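Geranyltranstransferase (Agrobacterium tumefaciens, PDB 2H8O) probably catalyses the condensation of geranyl diphosphate with isopentenyl diphosphate to give farnesyl diphosphate and diphosphate. Local coordinates at residues 57-61 with 74-78; 97-101 with 316-320; 162-166 with 181-186. One frame throughout, in Å; residues are numbered along the deposited sequence. Where two conformers were deposited one is given.

Interaction 1: 57-61 with 74-78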
ATOM      1  N   LEU A  57     -11.826   0.308  13.055  1.00 17.78           N
ATOM      2  CA  LEU A  57     -10.446   0.319  12.534  1.00 18.24           C
ATOM      3  C   LEU A  57      -9.904   1.732  12.303  1.00 18.83           C
ATOM      4  O   LEU A  57      -8.680   1.921  12.242  1.00 18.89           O
ATOM      5  CB  LEU A  57     -10.362  -0.494  11.242  1.00 18.97           C
ATOM      6  CG  LEU A  57     -10.629  -1.995  11.351  1.00 19.81           C
ATOM      7  CD1 LEU A  57     -10.861  -2.628   9.988  1.00 20.60           C
ATOM      8  CD2 LEU A  57      -9.453  -2.675  12.041  1.00 22.49           C
ATOM      9  N   LEU A  58     -10.812   2.703  12.155  1.00 18.03           N
ATOM     10  CA  LEU A  58     -10.448   4.115  11.959  1.00 18.37           C
ATOM     11  C   LEU A  58     -10.614   4.934  13.248  1.00 18.58           C
ATOM     12  O   LEU A  58     -10.619   6.154  13.216  1.00 17.80           O
ATOM     13  CB  LEU A  58     -11.247   4.718  10.792  1.00 18.98           C
ATOM     14  CG  LEU A  58     -10.944   4.079   9.427  1.00 19.36           C
ATOM     15  CD1 LEU A  58     -11.934   4.584   8.373  1.00 21.53           C
ATOM     16  CD2 LEU A  58      -9.503   4.390   9.003  1.00 19.85           C
ATOM     17  N   SER A  59     -10.667   4.268  14.395  1.00 18.96           N
ATOM     18  CA  SER A  59     -10.757   5.007  15.649  1.00 19.00           C
ATOM     19  C   SER A  59      -9.448   5.747  15.919  1.00 19.18           C
ATOM     20  O   SER A  59      -8.417   5.462  15.305  1.00 17.95           O
ATOM     21  CB  SER A  59     -11.114   4.084  16.808  1.00 20.45           C
ATOM     22  OG  SER A  59     -10.030   3.234  17.098  1.00 22.85           O
ATOM     23  N   GLY A  60      -9.506   6.696  16.843  1.00 19.72           N
ATOM     24  CA  GLY A  60      -8.397   7.593  17.077  1.00 20.06           C
ATOM     25  C   GLY A  60      -7.269   7.044  17.925  1.00 20.43           C
ATOM     26  O   GLY A  60      -6.217   7.664  18.025  1.00 20.10           O
ATOM     27  N   GLU A  61      -7.484   5.908  18.566  1.00 21.19           N
ATOM     28  CA  GLU A  61      -6.498   5.274  19.457  0.50 21.59           C
ATOM     29  C   GLU A  61      -5.359   4.687  18.643  1.00 21.31           C
ATOM     30  O   GLU A  61      -5.624   3.953  17.683  1.00 21.58           O
ATOM     31  CB  GLU A  61      -7.162   4.143  20.271  0.50 22.09           C
ATOM     32  CG  GLU A  61      -8.397   3.523  19.581  0.50 23.02           C
ATOM     33  CD  GLU A  61      -8.763   2.129  20.047  0.50 24.53           C
ATOM     34  OE1 GLU A  61      -8.414   1.751  21.189  0.50 29.46           O
ATOM     35  OE2 GLU A  61      -9.428   1.413  19.258  0.50 29.21           O
ATOM     36  N   LEU A  74      -6.850  11.454   9.945  1.00 16.74           N
ATOM     37  CA  LEU A  74      -7.813  10.404  10.257  1.00 16.82           C
ATOM     38  C   LEU A  74      -9.234  10.809   9.851  1.00 16.52           C
ATOM     39  O   LEU A  74      -9.959  10.029   9.283  1.00 17.29           O
ATOM     40  CB  LEU A  74      -7.702  10.039  11.743  1.00 17.42           C
ATOM     41  CG  LEU A  74      -8.385   8.789  12.263  1.00 19.08           C
ATOM     42  CD1 LEU A  74      -7.926   7.579  11.491  1.00 18.74           C
ATOM     43  CD2 LEU A  74      -8.129   8.626  13.773  1.00 19.35           C
ATOM     44  N   GLU A  75      -9.628  12.053  10.110  1.00 16.04           N
ATOM     45  CA  GLU A  75     -10.940  12.545   9.651  1.00 17.03           C
ATOM     46  C   GLU A  75     -11.080  12.463   8.120  1.00 16.50           C
ATOM     47  O   GLU A  75     -12.144  12.131   7.608  1.00 17.44           O
ATOM     48  CB  GLU A  75     -11.154  13.983  10.138  1.00 17.69           C
ATOM     49  CG  GLU A  75     -11.434  14.086  11.625  1.00 20.53           C
ATOM     50  CD  GLU A  75     -11.550  15.517  12.113  1.00 22.49           C
ATOM     51  OE1 GLU A  75     -11.513  16.458  11.283  1.00 30.81           O
ATOM     52  OE2 GLU A  75     -11.679  15.718  13.356  1.00 30.03           O
ATOM     53  N   ALA A  76     -10.004  12.783   7.406  1.00 15.74           N
ATOM     54  CA  ALA A  76      -9.997  12.732   5.943  1.00 14.91           C
ATOM     55  C   ALA A  76     -10.177  11.304   5.446  1.00 15.37           C
ATOM     56  O   ALA A  76     -10.918  11.058   4.480  1.00 15.34           O
ATOM     57  CB  ALA A  76      -8.705  13.360   5.383  1.00 14.37           C
ATOM     58  N   MET A  77      -9.492  10.361   6.108  1.00 15.08           N
ATOM     59  CA  MET A  77      -9.645   8.935   5.811  1.00 14.30           C
ATOM     60  C   MET A  77     -11.099   8.506   6.030  1.00 14.60           C
ATOM     61  O   MET A  77     -11.673   7.832   5.189  1.00 15.50           O
ATOM     62  CB  MET A  77      -8.700   8.063   6.656  1.00 14.34           C
ATOM     63  CG  MET A  77      -7.195   8.318   6.423  1.00 14.10           C
ATOM     64  SD  MET A  77      -6.062   7.553   7.678  1.00 10.90           S
ATOM     65  CE  MET A  77      -6.293   5.796   7.274  1.00 15.46           C
ATOM     66  N   ARG A  78     -11.681   8.861   7.175  1.00 14.37           N
ATOM     67  CA  ARG A  78     -13.074   8.538   7.445  1.00 15.65           C
ATOM     68  C   ARG A  78     -14.013   9.125   6.392  1.00 15.30           C
ATOM     69  O   ARG A  78     -14.977   8.464   5.966  1.00 16.33           O
ATOM     70  CB  ARG A  78     -13.484   9.033   8.817  1.00 15.78           C
ATOM     71  CG  ARG A  78     -12.831   8.337   9.996  1.00 16.40           C
ATOM     72  CD  ARG A  78     -13.205   9.047  11.284  1.00 18.51           C
ATOM     73  NE  ARG A  78     -12.489   8.490  12.427  1.00 19.34           N
ATOM     74  CZ  ARG A  78     -12.051   9.187  13.470  1.00 22.36           C
ATOM     75  NH1 ARG A  78     -11.416   8.561  14.452  1.00 21.94           N
ATOM     76  NH2 ARG A  78     -12.256  10.508  13.557  1.00 24.04           N
TER
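Start at the carbonyl of L58, the first residue to leave helical geometry after helix 34-57. Its oxygen is satisfied from across the contact by R78 of helix 71-82: R78 NH1 donates to L58 O at 2.8 Å, and R78 NE adds a weak second bond to L58 O at 3.1 Å. The oxygen lies near the guanidinium plane, at its edge, so a single acceptor takes both donors. The neighbouring carbonyls have a different arginine, R69, which reaches L57 O and S59 O. The CA-to-CB bond of S59 points away from helix 71-82, and its hydroxyl is bonded to H56 O, at the end of helix 34-57, and to R63 in the loop. The CA-to-CB bond of L58 points toward helix 71-82, with L58 CD2 3.9 Å from M77 CE and 4.3 Å from L74 CD1. L74 CD2 also lies 3.5 Å from G60 CA, packing directly on the loop backbone. L58 also touches L161 of helix 148-167. The chemistry implies a helix-to-loop exit fixed twice: a buried leucine seats it, and arginine side chains take over carbonyls at the point where regular helical hydrogen bonding runs out.

Interaction 2: 97-101 with 316-320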
ATOM      1  N   VAL A  97     -16.911 -16.079   1.152  1.00 16.36           N
ATOM      2  CA  VAL A  97     -16.511 -16.795   2.350  1.00 16.80           C
ATOM      3  C   VAL A  97     -17.671 -17.673   2.861  1.00 16.45           C
ATOM      4  O   VAL A  97     -17.459 -18.850   3.184  1.00 17.34           O
ATOM      5  CB  VAL A  97     -16.017 -15.840   3.455  1.00 16.58           C
ATOM      6  CG1 VAL A  97     -15.770 -16.605   4.748  1.00 17.49           C
ATOM      7  CG2 VAL A  97     -14.716 -15.113   3.017  1.00 16.25           C
ATOM      8  N   ALA A  98     -18.892 -17.131   2.921  1.00 16.25           N
ATOM      9  CA  ALA A  98     -20.054 -17.886   3.406  1.00 17.08           C
ATOM     10  C   ALA A  98     -20.363 -19.084   2.508  1.00 17.64           C
ATOM     11  O   ALA A  98     -20.658 -20.186   3.010  1.00 18.22           O
ATOM     12  CB  ALA A  98     -21.268 -16.996   3.498  1.00 17.39           C
ATOM     13  N   LEU A  99     -20.305 -18.864   1.193  1.00 17.93           N
ATOM     14  CA  LEU A  99     -20.549 -19.927   0.225  1.00 18.28           C
ATOM     15  C   LEU A  99     -19.672 -21.137   0.479  1.00 19.10           C
ATOM     16  O   LEU A  99     -20.146 -22.288   0.363  1.00 18.91           O
ATOM     17  CB  LEU A  99     -20.319 -19.439  -1.206  1.00 18.18           C
ATOM     18  CG  LEU A  99     -20.523 -20.468  -2.316  1.00 18.04           C
ATOM     19  CD1 LEU A  99     -22.002 -20.794  -2.495  1.00 20.65           C
ATOM     20  CD2 LEU A  99     -19.879 -19.958  -3.605  1.00 18.22           C
ATOM     21  N   LEU A 100     -18.409 -20.873   0.809  1.00 19.36           N
ATOM     22  CA  LEU A 100     -17.363 -21.899   0.939  1.00 20.48           C
ATOM     23  C   LEU A 100     -17.112 -22.320   2.396  1.00 21.16           C
ATOM     24  O   LEU A 100     -16.177 -23.074   2.670  1.00 23.79           O
ATOM     25  CB  LEU A 100     -16.068 -21.390   0.294  1.00 20.81           C
ATOM     26  CG  LEU A 100     -16.191 -21.025  -1.191  1.00 20.76           C
ATOM     27  CD1 LEU A 100     -14.906 -20.442  -1.814  1.00 21.92           C
ATOM     28  CD2 LEU A 100     -16.638 -22.260  -1.963  1.00 20.11           C
ATOM     29  N   GLY A 101     -17.931 -21.820   3.310  1.00 21.40           N
ATOM     30  CA  GLY A 101     -17.886 -22.210   4.714  1.00 21.21           C
ATOM     31  C   GLY A 101     -16.712 -21.708   5.536  1.00 21.59           C
ATOM     32  O   GLY A 101     -16.408 -22.287   6.597  1.00 22.62           O
ATOM     33  N   TYR A 316     -22.926 -25.653  -5.984  1.00 21.09           N
ATOM     34  CA  TYR A 316     -23.233 -25.326  -4.590  1.00 21.26           C
ATOM     35  C   TYR A 316     -24.725 -25.271  -4.286  1.00 20.74           C
ATOM     36  O   TYR A 316     -25.092 -25.070  -3.132  1.00 20.48           O
ATOM     37  CB  TYR A 316     -22.576 -23.997  -4.193  1.00 21.47           C
ATOM     38  CG  TYR A 316     -21.090 -24.042  -4.383  1.00 22.37           C
ATOM     39  CD1 TYR A 316     -20.253 -24.583  -3.408  1.00 22.45           C
ATOM     40  CD2 TYR A 316     -20.519 -23.568  -5.556  1.00 23.36           C
ATOM     41  CE1 TYR A 316     -18.870 -24.645  -3.610  1.00 23.60           C
ATOM     42  CE2 TYR A 316     -19.157 -23.629  -5.761  1.00 24.28           C
ATOM     43  CZ  TYR A 316     -18.341 -24.176  -4.791  1.00 23.48           C
ATOM     44  OH  TYR A 316     -16.987 -24.217  -5.040  1.00 25.61           O
ATOM     45  N   GLY A 317     -25.573 -25.446  -5.303  1.00 20.32           N
ATOM     46  CA  GLY A 317     -27.023 -25.479  -5.110  1.00 20.62           C
ATOM     47  C   GLY A 317     -27.590 -24.209  -4.500  1.00 20.69           C
ATOM     48  O   GLY A 317     -27.147 -23.108  -4.825  1.00 20.35           O
ATOM     49  N   GLU A 318     -28.553 -24.371  -3.593  1.00 21.04           N
ATOM     50  CA  GLU A 318     -29.259 -23.230  -3.000  1.00 21.55           C
ATOM     51  C   GLU A 318     -28.334 -22.264  -2.285  1.00 21.36           C
ATOM     52  O   GLU A 318     -28.642 -21.074  -2.135  1.00 21.45           O
ATOM     53  CB  GLU A 318     -30.300 -23.717  -1.978  1.00 21.94           C
ATOM     54  CG  GLU A 318     -31.298 -24.727  -2.482  1.00 25.44           C
ATOM     55  CD  GLU A 318     -32.300 -24.151  -3.454  1.00 28.78           C
ATOM     56  OE1 GLU A 318     -32.057 -23.043  -3.984  1.00 31.85           O
ATOM     57  OE2 GLU A 318     -33.340 -24.820  -3.676  1.00 32.58           O
ATOM     58  N   LYS A 319     -27.211 -22.780  -1.796  1.00 21.40           N
ATOM     59  CA  LYS A 319     -26.267 -21.991  -1.039  1.00 21.46           C
ATOM     60  C   LYS A 319     -25.637 -20.873  -1.898  1.00 20.64           C
ATOM     61  O   LYS A 319     -25.121 -19.890  -1.362  1.00 20.26           O
ATOM     62  CB  LYS A 319     -25.189 -22.919  -0.493  1.00 22.21           C
ATOM     63  CG  LYS A 319     -24.302 -22.318   0.560  1.00 23.81           C
ATOM     64  CD  LYS A 319     -23.510 -23.390   1.298  1.00 25.12           C
ATOM     65  CE  LYS A 319     -22.660 -24.234   0.356  1.00 28.76           C
ATOM     66  NZ  LYS A 319     -23.351 -25.503  -0.074  1.00 31.41           N
ATOM     67  N   ALA A 320     -25.703 -21.015  -3.219  1.00 19.01           N
ATOM     68  CA  ALA A 320     -25.175 -19.999  -4.150  1.00 19.13           C
ATOM     69  C   ALA A 320     -26.211 -18.920  -4.524  1.00 18.55           C
ATOM     70  O   ALA A 320     -25.917 -18.008  -5.275  1.00 17.47           O
ATOM     71  CB  ALA A 320     -24.619 -20.680  -5.420  1.00 19.46           C
TER
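This is an apolar contact between a helix C-terminus and a 3-10 segment at the periphery of the all-helical fold: the end of helix 88-99 meets the 3-10 segment that links helix 295-312 to helix 321-331, more than 200 residues further on. L99 is its centre. L99 CD2 sits over the face of the Y316 ring, 4.3 Å from the ring centroid and 14° off the ring normal, a CH-pi contact. Its other methyl, L99 CD1, packs against both Y316 CB at 3.7 Å and A320 CB at 3.9 Å. L100 extends the patch, with L100 CD2 3.7 Å from Y316 CE1, and also packs on L247 of helix 241-267 and A234 of helix 211-237. K319 lays its aliphatic chain alongside, bringing K319 CE to 3.2 Å from L99 O. The polar end of the tyrosine looks elsewhere: Y316 OH is hydrogen-bonded to E243 of helix 241-267. Behind L99 the helix closes in a Schellman motif, with G101 as its C-prime residue at positive phi: G102 N pairs with V97 O, and G101 N is bonded to A98 O at 3.2 Å. With no polar bond joining the two segments, the chemistry implies that shape and hydrophobic burial hold them together, while the tyrosine hydroxyl ties the same ring to a third element of the helical bundle.

Interaction 3: 162-166 with 181-186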
ATOM      1  N   ALA A 162      -5.082  -1.076   4.360  1.00 14.69           N
ATOM      2  CA  ALA A 162      -5.648  -2.299   3.778  1.00 15.37           C
ATOM      3  C   ALA A 162      -4.753  -3.500   4.080  1.00 15.05           C
ATOM      4  O   ALA A 162      -5.219  -4.575   4.462  1.00 16.27           O
ATOM      5  CB  ALA A 162      -5.869  -2.134   2.283  1.00 15.75           C
ATOM      6  N   PHE A 163      -3.445  -3.321   3.912  1.00 15.92           N
ATOM      7  CA  PHE A 163      -2.495  -4.404   4.154  1.00 15.59           C
ATOM      8  C   PHE A 163      -2.329  -4.744   5.631  1.00 15.92           C
ATOM      9  O   PHE A 163      -2.283  -5.919   5.993  1.00 16.34           O
ATOM     10  CB  PHE A 163      -1.181  -4.129   3.434  1.00 16.79           C
ATOM     11  CG  PHE A 163      -1.332  -4.197   1.951  1.00 15.57           C
ATOM     12  CD1 PHE A 163      -1.447  -5.422   1.341  1.00 16.16           C
ATOM     13  CD2 PHE A 163      -1.469  -3.047   1.177  1.00 17.19           C
ATOM     14  CE1 PHE A 163      -1.605  -5.514  -0.041  1.00 16.62           C
ATOM     15  CE2 PHE A 163      -1.638  -3.137  -0.180  1.00 17.24           C
ATOM     16  CZ  PHE A 163      -1.715  -4.359  -0.788  1.00 17.80           C
ATOM     17  N   ASP A 164      -2.305  -3.708   6.471  1.00 16.40           N
ATOM     18  CA  ASP A 164      -2.371  -3.901   7.921  1.00 16.08           C
ATOM     19  C   ASP A 164      -3.582  -4.750   8.328  1.00 15.57           C
ATOM     20  O   ASP A 164      -3.452  -5.690   9.084  1.00 16.71           O
ATOM     21  CB  ASP A 164      -2.410  -2.539   8.626  1.00 16.78           C
ATOM     22  CG  ASP A 164      -2.235  -2.632  10.134  1.00 18.98           C
ATOM     23  OD1 ASP A 164      -1.835  -3.692  10.662  1.00 21.33           O
ATOM     24  OD2 ASP A 164      -2.486  -1.608  10.812  1.00 20.98           O
ATOM     25  N   ILE A 165      -4.761  -4.407   7.820  1.00 15.34           N
ATOM     26  CA  ILE A 165      -5.991  -5.088   8.211  1.00 15.50           C
ATOM     27  C   ILE A 165      -5.957  -6.557   7.813  1.00 15.49           C
ATOM     28  O   ILE A 165      -6.357  -7.435   8.583  1.00 16.79           O
ATOM     29  CB  ILE A 165      -7.213  -4.400   7.585  1.00 14.91           C
ATOM     30  CG1 ILE A 165      -7.378  -2.997   8.164  1.00 14.90           C
ATOM     31  CG2 ILE A 165      -8.491  -5.229   7.805  1.00 16.66           C
ATOM     32  CD1 ILE A 165      -8.270  -2.111   7.330  1.00 16.70           C
ATOM     33  N   ILE A 166      -5.447  -6.838   6.619  1.00 15.76           N
ATOM     34  CA  ILE A 166      -5.365  -8.242   6.214  1.00 16.21           C
ATOM     35  C   ILE A 166      -4.406  -9.047   7.078  1.00 16.15           C
ATOM     36  O   ILE A 166      -4.726 -10.159   7.498  1.00 16.97           O
ATOM     37  CB  ILE A 166      -4.962  -8.372   4.765  1.00 16.61           C
ATOM     38  CG1 ILE A 166      -6.112  -7.906   3.889  1.00 18.40           C
ATOM     39  CG2 ILE A 166      -4.587  -9.834   4.401  1.00 16.89           C
ATOM     40  CD1 ILE A 166      -5.756  -7.804   2.436  1.00 19.22           C
ATOM     41  N   LEU A 181      -3.350 -13.661   0.416  1.00 14.97           N
ATOM     42  CA  LEU A 181      -4.241 -12.525   0.217  1.00 15.48           C
ATOM     43  C   LEU A 181      -3.455 -11.244  -0.057  1.00 14.42           C
ATOM     44  O   LEU A 181      -3.889 -10.423  -0.858  1.00 15.63           O
ATOM     45  CB  LEU A 181      -5.100 -12.312   1.458  1.00 15.74           C
ATOM     46  CG  LEU A 181      -6.245 -13.298   1.680  1.00 15.25           C
ATOM     47  CD1 LEU A 181      -6.860 -13.079   3.042  1.00 16.70           C
ATOM     48  CD2 LEU A 181      -7.296 -13.161   0.616  1.00 16.66           C
ATOM     49  N   VAL A 182      -2.340 -11.040   0.641  1.00 15.12           N
ATOM     50  CA  VAL A 182      -1.519  -9.848   0.427  1.00 15.05           C
ATOM     51  C   VAL A 182      -1.015  -9.839  -1.029  1.00 15.55           C
ATOM     52  O   VAL A 182      -1.101  -8.816  -1.732  1.00 15.85           O
ATOM     53  CB  VAL A 182      -0.355  -9.758   1.421  1.00 14.85           C
ATOM     54  CG1 VAL A 182       0.645  -8.634   1.006  1.00 13.95           C
ATOM     55  CG2 VAL A 182      -0.870  -9.508   2.878  1.00 15.54           C
ATOM     56  N   ILE A 183      -0.523 -10.982  -1.485  1.00 15.81           N
ATOM     57  CA  ILE A 183      -0.066 -11.114  -2.884  1.00 15.77           C
ATOM     58  C   ILE A 183      -1.228 -10.834  -3.831  1.00 15.22           C
ATOM     59  O   ILE A 183      -1.119 -10.025  -4.745  1.00 14.90           O
ATOM     60  CB  ILE A 183       0.553 -12.511  -3.180  1.00 15.26           C
ATOM     61  CG1 ILE A 183       1.771 -12.794  -2.290  1.00 16.81           C
ATOM     62  CG2 ILE A 183       0.909 -12.651  -4.672  1.00 16.99           C
ATOM     63  CD1 ILE A 183       2.095 -14.288  -2.224  1.00 17.76           C
ATOM     64  N   SER A 184      -2.359 -11.497  -3.610  1.00 15.55           N
ATOM     65  CA  SER A 184      -3.497 -11.374  -4.516  1.00 15.98           C
ATOM     66  C   SER A 184      -3.999  -9.927  -4.581  1.00 15.89           C
ATOM     67  O   SER A 184      -4.313  -9.404  -5.666  1.00 15.88           O
ATOM     68  CB  SER A 184      -4.614 -12.307  -4.043  1.00 17.23           C
ATOM     69  OG  SER A 184      -5.707 -12.321  -4.927  1.00 21.57           O
ATOM     70  N   LEU A 185      -4.079  -9.279  -3.421  1.00 16.02           N
ATOM     71  CA  LEU A 185      -4.573  -7.902  -3.378  1.00 15.91           C
ATOM     72  C   LEU A 185      -3.589  -6.918  -4.041  1.00 15.89           C
ATOM     73  O   LEU A 185      -3.974  -6.079  -4.847  1.00 15.64           O
ATOM     74  CB  LEU A 185      -4.889  -7.454  -1.955  1.00 16.14           C
ATOM     75  CG  LEU A 185      -5.543  -6.072  -1.867  1.00 17.07           C
ATOM     76  CD1 LEU A 185      -6.783  -5.956  -2.783  1.00 17.51           C
ATOM     77  CD2 LEU A 185      -5.877  -5.734  -0.408  1.00 17.17           C
ATOM     78  N   ALA A 186      -2.306  -7.098  -3.764  1.00 15.87           N
ATOM     79  CA  ALA A 186      -1.270  -6.248  -4.336  1.00 15.18           C
ATOM     80  C   ALA A 186      -1.222  -6.383  -5.857  1.00 15.68           C
ATOM     81  O   ALA A 186      -1.075  -5.366  -6.559  1.00 16.63           O
ATOM     82  CB  ALA A 186       0.091  -6.575  -3.709  1.00 15.55           C
TER
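A162 opens the contact between the antiparallel helices 148-167 and 175-189, whose axes here approach to 10.5 Å at 156°; its CB is a loose 4.5 Å from L185 CD2. F163 follows and does more. F163 CD1 lies 3.8 Å from V182 CG1 and F163 CZ 4.1 Å from A186 CB, with V182 O and A186 CA at the ring edge. The same ring stacks on F163 of the second subunit. D164 and I165 turn elsewhere: D164 forms a salt bridge with R187 of the second subunit, and I165 packs on A113 and C116 of helix 104-125. I166, one turn on from A162, returns to the contact, with I166 CD1 3.5 Å from L185 CD2 and I166 CG2 3.9 Å from L181 CB and 4.0 Å from V182 CG2. Every touching residue is buried and apolar, so the chemistry implies close van der Waals packing that joins two helices within the chain while helping to form the dimer interface.

How the interactions relate
Helix 148-167 ties interactions 1 and 3 together: their centres are 19 Å apart, and L57 CD1 touches I165 CD1 at 3.7 Å. Both also reach the second subunit, interaction 1 through M77 against its I191. Interaction 2 stands apart, 34 Å from interaction 1 and 24 Å from interaction 3 between centres, with nearest atoms about 15 and 8 Å away; its two segments bracket those of interaction 3 in sequence. None of the three includes a bound substrate or metal. In this family the aspartate-rich catalytic motifs probably lie towards the ends of helices 104-125 and 241-267, whereas interaction 2 packs near the start of the latter.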